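Local coordinates for peptidoglycan synthetase penicillin-binding protein 3 (Bifidobacterium adolescentis, PDB 4YE5) that probably binds penicillin and, as in other members of the transpeptidase family, is thought to cross-link peptidoglycan during cell-wall synthesis, at residues Ile42-Ile53 and Val140-Ser151; Val210-Ile219 and Arg428-Thr436. All coordinates share one frame; numbering follows the deposited sequence.

From the N terminus, Ile-42-Ile-53 runs first, and contact 1 closes when Val-140-Ser-151 returns along it, enclosing 86 residues that include helices 87-99 and 125-132. Only afterwards does Val-210-Ile-219 open contact 2, which shuts at Arg-428-Thr-436 after a loop of 208 residues holding much of the penicillin-binding transpeptidase domain. The two loops therefore follow in series, neither nested nor crossed. Both contacts reach one six-stranded mixed sheet: strand 35-36 lies between strand 42-46 of contact 1 and strand 214-217 of contact 2, and Leu-43 CD1 packs 3.8 Å from Leu-217 CD1. Contact 1 also extends into a separate three-stranded antiparallel sheet with strand 117-123.

Contact 1: residues Ile42-Ile53 and Val140-Ser151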
# COMPACT_ATOMS: atom_id res chain seq x y z
N ILE A 42 -10.57 11.48 3.79
CA ILE A 42 -10.40 10.53 4.88
C ILE A 42 -10.73 9.09 4.45
O ILE A 42 -11.77 8.84 3.87
CB ILE A 42 -11.22 10.95 6.11
CG1 ILE A 42 -10.75 12.34 6.59
CG2 ILE A 42 -11.10 9.92 7.24
CD1 ILE A 42 -11.63 12.99 7.66
N LEU A 43 -9.81 8.16 4.73
CA LEU A 43 -9.98 6.75 4.33
C LEU A 43 -10.18 5.84 5.53
O LEU A 43 -10.81 4.78 5.41
CB LEU A 43 -8.77 6.27 3.55
CG LEU A 43 -8.45 7.04 2.27
CD1 LEU A 43 -7.12 6.58 1.72
CD2 LEU A 43 -9.56 6.85 1.26
N ALA A 44 -9.63 6.23 6.67
CA ALA A 44 -9.75 5.46 7.90
C ALA A 44 -9.78 6.42 9.07
O ALA A 44 -8.96 7.34 9.13
CB ALA A 44 -8.56 4.51 8.07
N GLN A 45 -10.70 6.20 10.00
CA GLN A 45 -10.68 6.98 11.23
C GLN A 45 -11.44 6.30 12.36
O GLN A 45 -12.38 5.53 12.13
CB GLN A 45 -11.21 8.40 11.03
CG GLN A 45 -12.64 8.49 10.63
CD GLN A 45 -13.16 9.92 10.75
OE1 GLN A 45 -12.88 10.61 11.72
NE2 GLN A 45 -13.92 10.37 9.75
N SER A 46 -11.01 6.60 13.58
CA SER A 46 -11.56 5.96 14.76
C SER A 46 -12.67 6.81 15.38
O SER A 46 -12.67 8.04 15.27
CB SER A 46 -10.44 5.71 15.79
OG SER A 46 -9.46 4.81 15.27
N VAL A 47 -13.63 6.15 16.01
CA VAL A 47 -14.75 6.81 16.68
C VAL A 47 -14.38 7.02 18.14
O VAL A 47 -14.09 6.06 18.85
CB VAL A 47 -16.00 5.91 16.65
CG1 VAL A 47 -17.23 6.68 17.14
CG2 VAL A 47 -16.24 5.36 15.24
N GLU A 48 -14.37 8.27 18.59
CA GLU A 48 -14.08 8.55 19.99
C GLU A 48 -15.29 8.32 20.89
O GLU A 48 -16.13 9.21 21.03
CB GLU A 48 -13.53 9.97 20.19
CG GLU A 48 -12.98 10.18 21.61
CD GLU A 48 -12.74 11.64 21.96
OE1 GLU A 48 -12.83 12.49 21.06
OE2 GLU A 48 -12.46 11.94 23.15
N ARG A 49 -15.39 7.13 21.46
CA ARG A 49 -16.40 6.80 22.47
C ARG A 49 -15.68 6.11 23.62
O ARG A 49 -14.53 5.68 23.48
CB ARG A 49 -17.48 5.87 21.90
CG ARG A 49 -18.08 6.32 20.59
CD ARG A 49 -18.85 7.63 20.72
NE ARG A 49 -20.16 7.42 21.33
CZ ARG A 49 -21.24 8.14 21.05
NH1 ARG A 49 -21.16 9.13 20.16
NH2 ARG A 49 -22.39 7.87 21.65
N TYR A 50 -16.37 5.97 24.76
CA TYR A 50 -15.73 5.45 25.97
C TYR A 50 -16.58 4.43 26.70
O TYR A 50 -17.81 4.50 26.69
CB TYR A 50 -15.39 6.60 26.91
CG TYR A 50 -14.38 7.55 26.35
CD1 TYR A 50 -13.02 7.29 26.49
CD2 TYR A 50 -14.77 8.69 25.67
CE1 TYR A 50 -12.08 8.14 25.97
CE2 TYR A 50 -13.82 9.57 25.14
CZ TYR A 50 -12.47 9.28 25.30
OH TYR A 50 -11.50 10.13 24.79
N THR A 51 -15.92 3.47 27.33
CA THR A 51 -16.62 2.67 28.33
C THR A 51 -16.24 3.23 29.70
O THR A 51 -15.06 3.43 30.00
CB THR A 51 -16.25 1.18 28.23
OG1 THR A 51 -16.55 0.71 26.90
CG2 THR A 51 -17.07 0.37 29.20
N ILE A 52 -17.25 3.51 30.53
CA ILE A 52 -16.99 4.03 31.87
C ILE A 52 -16.91 2.87 32.85
O ILE A 52 -17.85 2.07 32.97
CB ILE A 52 -18.08 5.04 32.31
CG1 ILE A 52 -18.13 6.23 31.35
CG2 ILE A 52 -17.83 5.52 33.77
CD1 ILE A 52 -16.77 6.90 31.13
N ILE A 53 -15.77 2.78 33.53
CA ILE A 53 -15.48 1.67 34.44
C ILE A 53 -15.45 2.14 35.88
O ILE A 53 -14.89 3.19 36.18
CB ILE A 53 -14.09 1.05 34.11
CG1 ILE A 53 -14.03 0.59 32.64
CG2 ILE A 53 -13.76 -0.10 35.07
CD1 ILE A 53 -15.08 -0.47 32.26
N VAL A 140 -13.43 5.89 39.28
CA VAL A 140 -14.12 5.75 38.01
C VAL A 140 -13.16 6.23 36.92
O VAL A 140 -12.47 7.23 37.08
CB VAL A 140 -15.40 6.61 38.00
CG1 VAL A 140 -16.12 6.48 36.69
CG2 VAL A 140 -16.32 6.20 39.15
N TYR A 141 -13.10 5.50 35.81
CA TYR A 141 -12.28 5.92 34.68
C TYR A 141 -12.90 5.52 33.35
O TYR A 141 -13.82 4.68 33.28
CB TYR A 141 -10.84 5.40 34.79
CG TYR A 141 -10.73 3.89 34.90
CD1 TYR A 141 -10.81 3.26 36.13
CD2 TYR A 141 -10.52 3.10 33.76
CE1 TYR A 141 -10.70 1.88 36.24
CE2 TYR A 141 -10.40 1.71 33.86
CZ TYR A 141 -10.50 1.11 35.11
OH TYR A 141 -10.38 -0.25 35.23
N ALA A 142 -12.39 6.14 32.30
CA ALA A 142 -12.91 5.95 30.95
C ALA A 142 -11.96 5.09 30.11
O ALA A 142 -10.76 5.33 30.08
CB ALA A 142 -13.10 7.30 30.30
N GLU A 143 -12.51 4.08 29.43
CA GLU A 143 -11.72 3.29 28.50
C GLU A 143 -12.13 3.61 27.06
O GLU A 143 -13.26 3.37 26.67
CB GLU A 143 -11.85 1.78 28.79
CG GLU A 143 -10.86 1.29 29.85
CD GLU A 143 -11.00 -0.20 30.20
OE1 GLU A 143 -11.98 -0.84 29.76
OE2 GLU A 143 -10.11 -0.72 30.93
N LEU A 144 -11.20 4.17 26.30
CA LEU A 144 -11.44 4.57 24.91
C LEU A 144 -11.74 3.36 24.02
O LEU A 144 -11.01 2.38 24.04
CB LEU A 144 -10.23 5.33 24.38
CG LEU A 144 -10.24 5.66 22.89
CD1 LEU A 144 -11.28 6.73 22.60
CD2 LEU A 144 -8.85 6.10 22.41
N SER A 145 -12.83 3.43 23.25
CA SER A 145 -13.22 2.32 22.39
C SER A 145 -12.35 2.35 21.13
O SER A 145 -11.76 3.39 20.80
CB SER A 145 -14.69 2.42 21.96
OG SER A 145 -14.73 2.39 20.52
N ASN A 146 -12.29 1.24 20.42
CA ASN A 146 -11.37 1.18 19.27
C ASN A 146 -12.03 0.96 17.93
O ASN A 146 -11.37 0.51 16.97
CB ASN A 146 -10.29 0.13 19.49
CG ASN A 146 -9.42 0.45 20.68
OD1 ASN A 146 -8.59 1.35 20.63
ND2 ASN A 146 -9.61 -0.29 21.76
N GLU A 147 -13.31 1.28 17.84
CA GLU A 147 -14.02 1.17 16.58
C GLU A 147 -13.31 1.96 15.48
O GLU A 147 -12.96 3.13 15.66
CB GLU A 147 -15.47 1.64 16.72
CG GLU A 147 -16.30 1.38 15.44
CD GLU A 147 -17.77 1.73 15.61
OE1 GLU A 147 -18.09 2.68 16.36
OE2 GLU A 147 -18.61 1.06 14.97
N ARG A 148 -13.09 1.32 14.33
CA ARG A 148 -12.38 1.93 13.20
C ARG A 148 -13.30 1.92 11.98
O ARG A 148 -13.79 0.87 11.58
CB ARG A 148 -11.11 1.12 12.90
CG ARG A 148 -10.12 1.73 11.88
CD ARG A 148 -9.33 2.87 12.50
NE ARG A 148 -8.14 3.27 11.73
CZ ARG A 148 -7.56 4.46 11.85
NH1 ARG A 148 -8.06 5.37 12.68
NH2 ARG A 148 -6.47 4.75 11.14
N LEU A 149 -13.54 3.09 11.40
CA LEU A 149 -14.44 3.18 10.25
C LEU A 149 -13.68 3.54 8.98
O LEU A 149 -12.75 4.37 8.99
CB LEU A 149 -15.53 4.23 10.47
CG LEU A 149 -16.44 4.05 11.70
CD1 LEU A 149 -17.46 5.18 11.81
CD2 LEU A 149 -17.13 2.69 11.68
N TYR A 150 -14.11 2.94 7.87
CA TYR A 150 -13.49 3.18 6.58
C TYR A 150 -14.59 3.67 5.65
O TYR A 150 -15.37 2.88 5.15
CB TYR A 150 -12.88 1.88 6.05
CG TYR A 150 -11.81 1.32 6.97
CD1 TYR A 150 -12.14 0.44 8.01
CD2 TYR A 150 -10.48 1.70 6.81
CE1 TYR A 150 -11.16 -0.05 8.86
CE2 TYR A 150 -9.50 1.20 7.64
CZ TYR A 150 -9.84 0.33 8.67
OH TYR A 150 -8.86 -0.16 9.50
N SER A 151 -14.65 4.99 5.42
CA SER A 151 -15.80 5.57 4.74
C SER A 151 -15.98 5.12 3.30
O SER A 151 -17.09 5.20 2.77
CB SER A 151 -15.77 7.11 4.81
OG SER A 151 -14.63 7.63 4.16
O HOH W 1 -9.10 2.37 16.23
O HOH W 2 -11.25 5.59 19.24
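Ser-46 and Arg-148 face each other in a non-hydrogen-bonded pair, and their side chains meet: Arg-148 NH1 donates to Ser-46 OG at 3.0 Å, the bond bent to 140° and the hydroxyl tilted from the guanidinium plane. The arginine chain turns at chi2 (75°), which brings one guanidinium face over the backbone of Ala-44 and Gln-45. Its other nitrogens are used as well, NE in a salt bridge to Glu-174 and NH2 on the carbonyl of Gly-33. A water 2.6 Å from Ser-46 OG donates to Asn-146 O. The paired segments form two antiparallel ladders, one in each of two sheets of the N-terminal region, joined where both segments leave strand geometry, at Val-47-Arg-49 and Ser-145-Glu-147. Gln-45 and Leu-149 exchange backbone bonds in the first, Thr-51 with Glu-143 and Ile-53 with Tyr-141 in the second. Between the ladders, Val-47 N reaches Glu-147 O and Ser-145 N reaches Arg-49 O, while a second water donates to both Val-47 O and Ser-145 O. Ser-145 OG accepts from Glu-147 N, forming an ST turn. Tyr-50 OH gives its proton to Glu-48 OE2 at 2.6 Å, on the anti side of the carboxylate, whose OE1 pairs with Arg-31; Tyr-50 CE1 is 3.7 Å from Leu-144 CB. At the far end Ile-53 CB sits 3.9 Å from the Tyr-141 ring centroid in a CH-pi contact over one face. Tyr-141 CG stands between backbone N and carbonyl carbon (chi1 58°), which swings the ring back over the isoleucine.

Contact 2: residues Val210-Ile219 and Arg428-Thr436; sequences VNGSDVTLTI and RIIKSITDT
An antiparallel strand pair with a classic beta bulge joins Val-210-Ile-219 to Arg-428-Thr-436, and the bulge is formed by Lys-431 and Ser-432, which both face Thr-216. Thr-216 O takes two backbone protons, from Lys-431 N at 2.8 Å and from Ser-432 N at 3.2 Å, the shorter bond being the more bent (141° at its hydrogen). The extra residue shifts the register by one, leaving Leu-217 opposite Ile-430. On the side of Asp-214, regular pairing continues through two bonds with Thr-434; beyond the bulge, Thr-218 N donates to Ile-429 O from well above the carbonyl plane. Strand 214-217 lies between strand 35-36 and strand 430-434 in a mixed sheet, tying the strand that leads into helix 221-238 to one from the transpeptidase part of the chain. Thr-216, Ser-432 and Thr-434 turn their hydroxyls to one water, 2.6 Å from Thr-216 OG1 and 2.7 Å from Thr-434 OG1. Ser-432 OG, set between its backbone N and carbonyl carbon (chi1 64°), also presses against Thr-216 CB. Apolar packing is made by the end of Ile-430, whose CD1 lies 3.7 Å from Leu-217 CD2 and 3.9 Å from Val-215 CG1, with Met-176 of helix 172-176 also touching Ile-430. Lys-431 extends alongside Thr-216, its NZ bonded to Thr-38. Thr-218 OG1 bonds to Ile-255 O, and Thr-218 CG2 lies 3.8 Å from Lys-431 CB. Near the other end, Ser-213 CB packs on Ile-433 CG2 at 3.6 Å.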
# COMPACT_ATOMS: atom_id res chain seq x y z
N VAL A 210 -0.12 11.23 23.89
CA VAL A 210 0.14 11.90 22.63
C VAL A 210 -0.66 11.11 21.60
O VAL A 210 -0.41 9.92 21.39
CB VAL A 210 1.64 11.90 22.26
CG1 VAL A 210 1.85 12.53 20.89
CG2 VAL A 210 2.43 12.65 23.32
N ASN A 211 -1.65 11.75 20.99
CA ASN A 211 -2.55 11.02 20.10
C ASN A 211 -1.81 10.68 18.82
O ASN A 211 -0.78 11.28 18.54
CB ASN A 211 -3.80 11.84 19.81
CG ASN A 211 -4.71 11.93 21.00
OD1 ASN A 211 -4.76 11.00 21.82
ND2 ASN A 211 -5.43 13.03 21.12
N GLY A 212 -2.29 9.69 18.08
CA GLY A 212 -1.60 9.27 16.88
C GLY A 212 -1.53 10.39 15.86
O GLY A 212 -2.37 11.29 15.87
N SER A 213 -0.54 10.33 14.98
CA SER A 213 -0.47 11.29 13.88
C SER A 213 -1.28 10.77 12.69
O SER A 213 -1.60 9.59 12.63
CB SER A 213 0.99 11.52 13.48
OG SER A 213 1.65 12.30 14.47
N ASP A 214 -1.64 11.66 11.77
CA ASP A 214 -2.39 11.26 10.58
C ASP A 214 -1.43 10.96 9.43
O ASP A 214 -0.38 11.57 9.33
CB ASP A 214 -3.37 12.34 10.15
CG ASP A 214 -4.32 12.76 11.28
OD1 ASP A 214 -4.82 11.89 12.03
OD2 ASP A 214 -4.58 13.97 11.39
N VAL A 215 -1.83 10.03 8.57
CA VAL A 215 -0.99 9.58 7.47
C VAL A 215 -1.69 9.90 6.16
O VAL A 215 -2.86 9.53 5.95
CB VAL A 215 -0.75 8.06 7.57
CG1 VAL A 215 -0.14 7.52 6.28
CG2 VAL A 215 0.15 7.73 8.76
N THR A 216 -0.99 10.60 5.27
CA THR A 216 -1.49 10.89 3.93
C THR A 216 -0.79 10.01 2.89
O THR A 216 0.44 10.00 2.82
CB THR A 216 -1.24 12.38 3.59
OG1 THR A 216 -2.03 13.21 4.46
CG2 THR A 216 -1.60 12.69 2.14
N LEU A 217 -1.58 9.28 2.10
CA LEU A 217 -1.05 8.37 1.08
C LEU A 217 -0.79 9.14 -0.21
O LEU A 217 -1.36 10.21 -0.41
CB LEU A 217 -2.07 7.25 0.78
CG LEU A 217 -2.61 6.47 1.99
CD1 LEU A 217 -3.51 5.29 1.49
CD2 LEU A 217 -1.42 5.97 2.78
N THR A 218 0.05 8.59 -1.09
CA THR A 218 0.14 9.11 -2.45
C THR A 218 -1.04 8.63 -3.31
O THR A 218 -1.28 9.17 -4.40
CB THR A 218 1.42 8.63 -3.12
OG1 THR A 218 1.42 7.20 -3.15
CG2 THR A 218 2.68 9.15 -2.35
N ILE A 219 -1.77 7.62 -2.82
CA ILE A 219 -2.92 7.08 -3.55
C ILE A 219 -3.98 8.16 -3.73
O ILE A 219 -4.30 8.88 -2.79
CB ILE A 219 -3.57 5.90 -2.79
CG1 ILE A 219 -2.58 4.75 -2.59
CG2 ILE A 219 -4.85 5.41 -3.51
CD1 ILE A 219 -2.24 3.96 -3.87
N ARG A 428 7.20 5.59 -3.69
CA ARG A 428 6.62 6.14 -2.46
C ARG A 428 5.12 5.88 -2.41
O ARG A 428 4.43 6.04 -3.40
CB ARG A 428 6.86 7.66 -2.37
CG ARG A 428 6.51 8.23 -1.01
CD ARG A 428 7.00 9.69 -0.85
NE ARG A 428 6.33 10.59 -1.78
CZ ARG A 428 6.03 11.86 -1.54
NH1 ARG A 428 6.34 12.42 -0.37
NH2 ARG A 428 5.41 12.58 -2.46
N ILE A 429 4.62 5.48 -1.24
CA ILE A 429 3.19 5.38 -1.05
C ILE A 429 2.73 6.22 0.15
O ILE A 429 1.55 6.60 0.23
CB ILE A 429 2.73 3.91 -0.91
CG1 ILE A 429 1.21 3.80 -1.10
CG2 ILE A 429 3.20 3.32 0.40
CD1 ILE A 429 0.73 2.38 -1.28
N ILE A 430 3.64 6.50 1.09
CA ILE A 430 3.34 7.42 2.19
C ILE A 430 3.85 8.82 1.84
O ILE A 430 5.05 9.05 1.77
CB ILE A 430 3.99 6.96 3.52
CG1 ILE A 430 3.56 5.55 3.89
CG2 ILE A 430 3.64 7.94 4.64
CD1 ILE A 430 2.05 5.34 3.98
N LYS A 431 2.93 9.74 1.60
CA LYS A 431 3.28 11.08 1.14
C LYS A 431 3.68 12.00 2.31
O LYS A 431 4.69 12.70 2.25
CB LYS A 431 2.09 11.67 0.38
CG LYS A 431 2.11 13.15 0.09
CD LYS A 431 0.98 13.45 -0.90
CE LYS A 431 0.80 14.92 -1.13
NZ LYS A 431 -0.33 15.17 -2.06
N SER A 432 2.88 11.99 3.37
CA SER A 432 3.16 12.86 4.52
C SER A 432 2.57 12.36 5.83
O SER A 432 1.72 11.47 5.85
CB SER A 432 2.73 14.31 4.25
OG SER A 432 1.33 14.41 4.08
N ILE A 433 3.08 12.93 6.92
CA ILE A 433 2.55 12.65 8.24
C ILE A 433 2.23 13.99 8.90
O ILE A 433 3.04 14.91 8.85
CB ILE A 433 3.58 11.87 9.09
CG1 ILE A 433 3.78 10.47 8.49
CG2 ILE A 433 3.15 11.79 10.56
CD1 ILE A 433 4.89 9.68 9.13
N THR A 434 1.02 14.10 9.48
CA THR A 434 0.59 15.32 10.15
C THR A 434 0.55 15.07 11.65
O THR A 434 -0.21 14.21 12.11
CB THR A 434 -0.82 15.74 9.70
OG1 THR A 434 -0.87 15.84 8.28
CG2 THR A 434 -1.19 17.10 10.30
N ASP A 435 1.37 15.80 12.41
CA ASP A 435 1.46 15.57 13.85
C ASP A 435 0.29 16.20 14.62
O ASP A 435 -0.61 16.77 14.01
CB ASP A 435 2.83 15.99 14.42
CG ASP A 435 3.08 17.51 14.36
OD1 ASP A 435 2.13 18.32 14.31
OD2 ASP A 435 4.27 17.89 14.38
N THR A 436 0.31 16.08 15.94
CA THR A 436 -0.80 16.55 16.78
C THR A 436 -0.92 18.07 16.82
O THR A 436 -1.98 18.60 17.17
CB THR A 436 -0.68 16.02 18.22
OG1 THR A 436 0.60 16.37 18.75
CG2 THR A 436 -0.84 14.52 18.26
O HOH W 3 -2.95 15.33 13.18
O HOH W 4 -0.53 13.85 6.52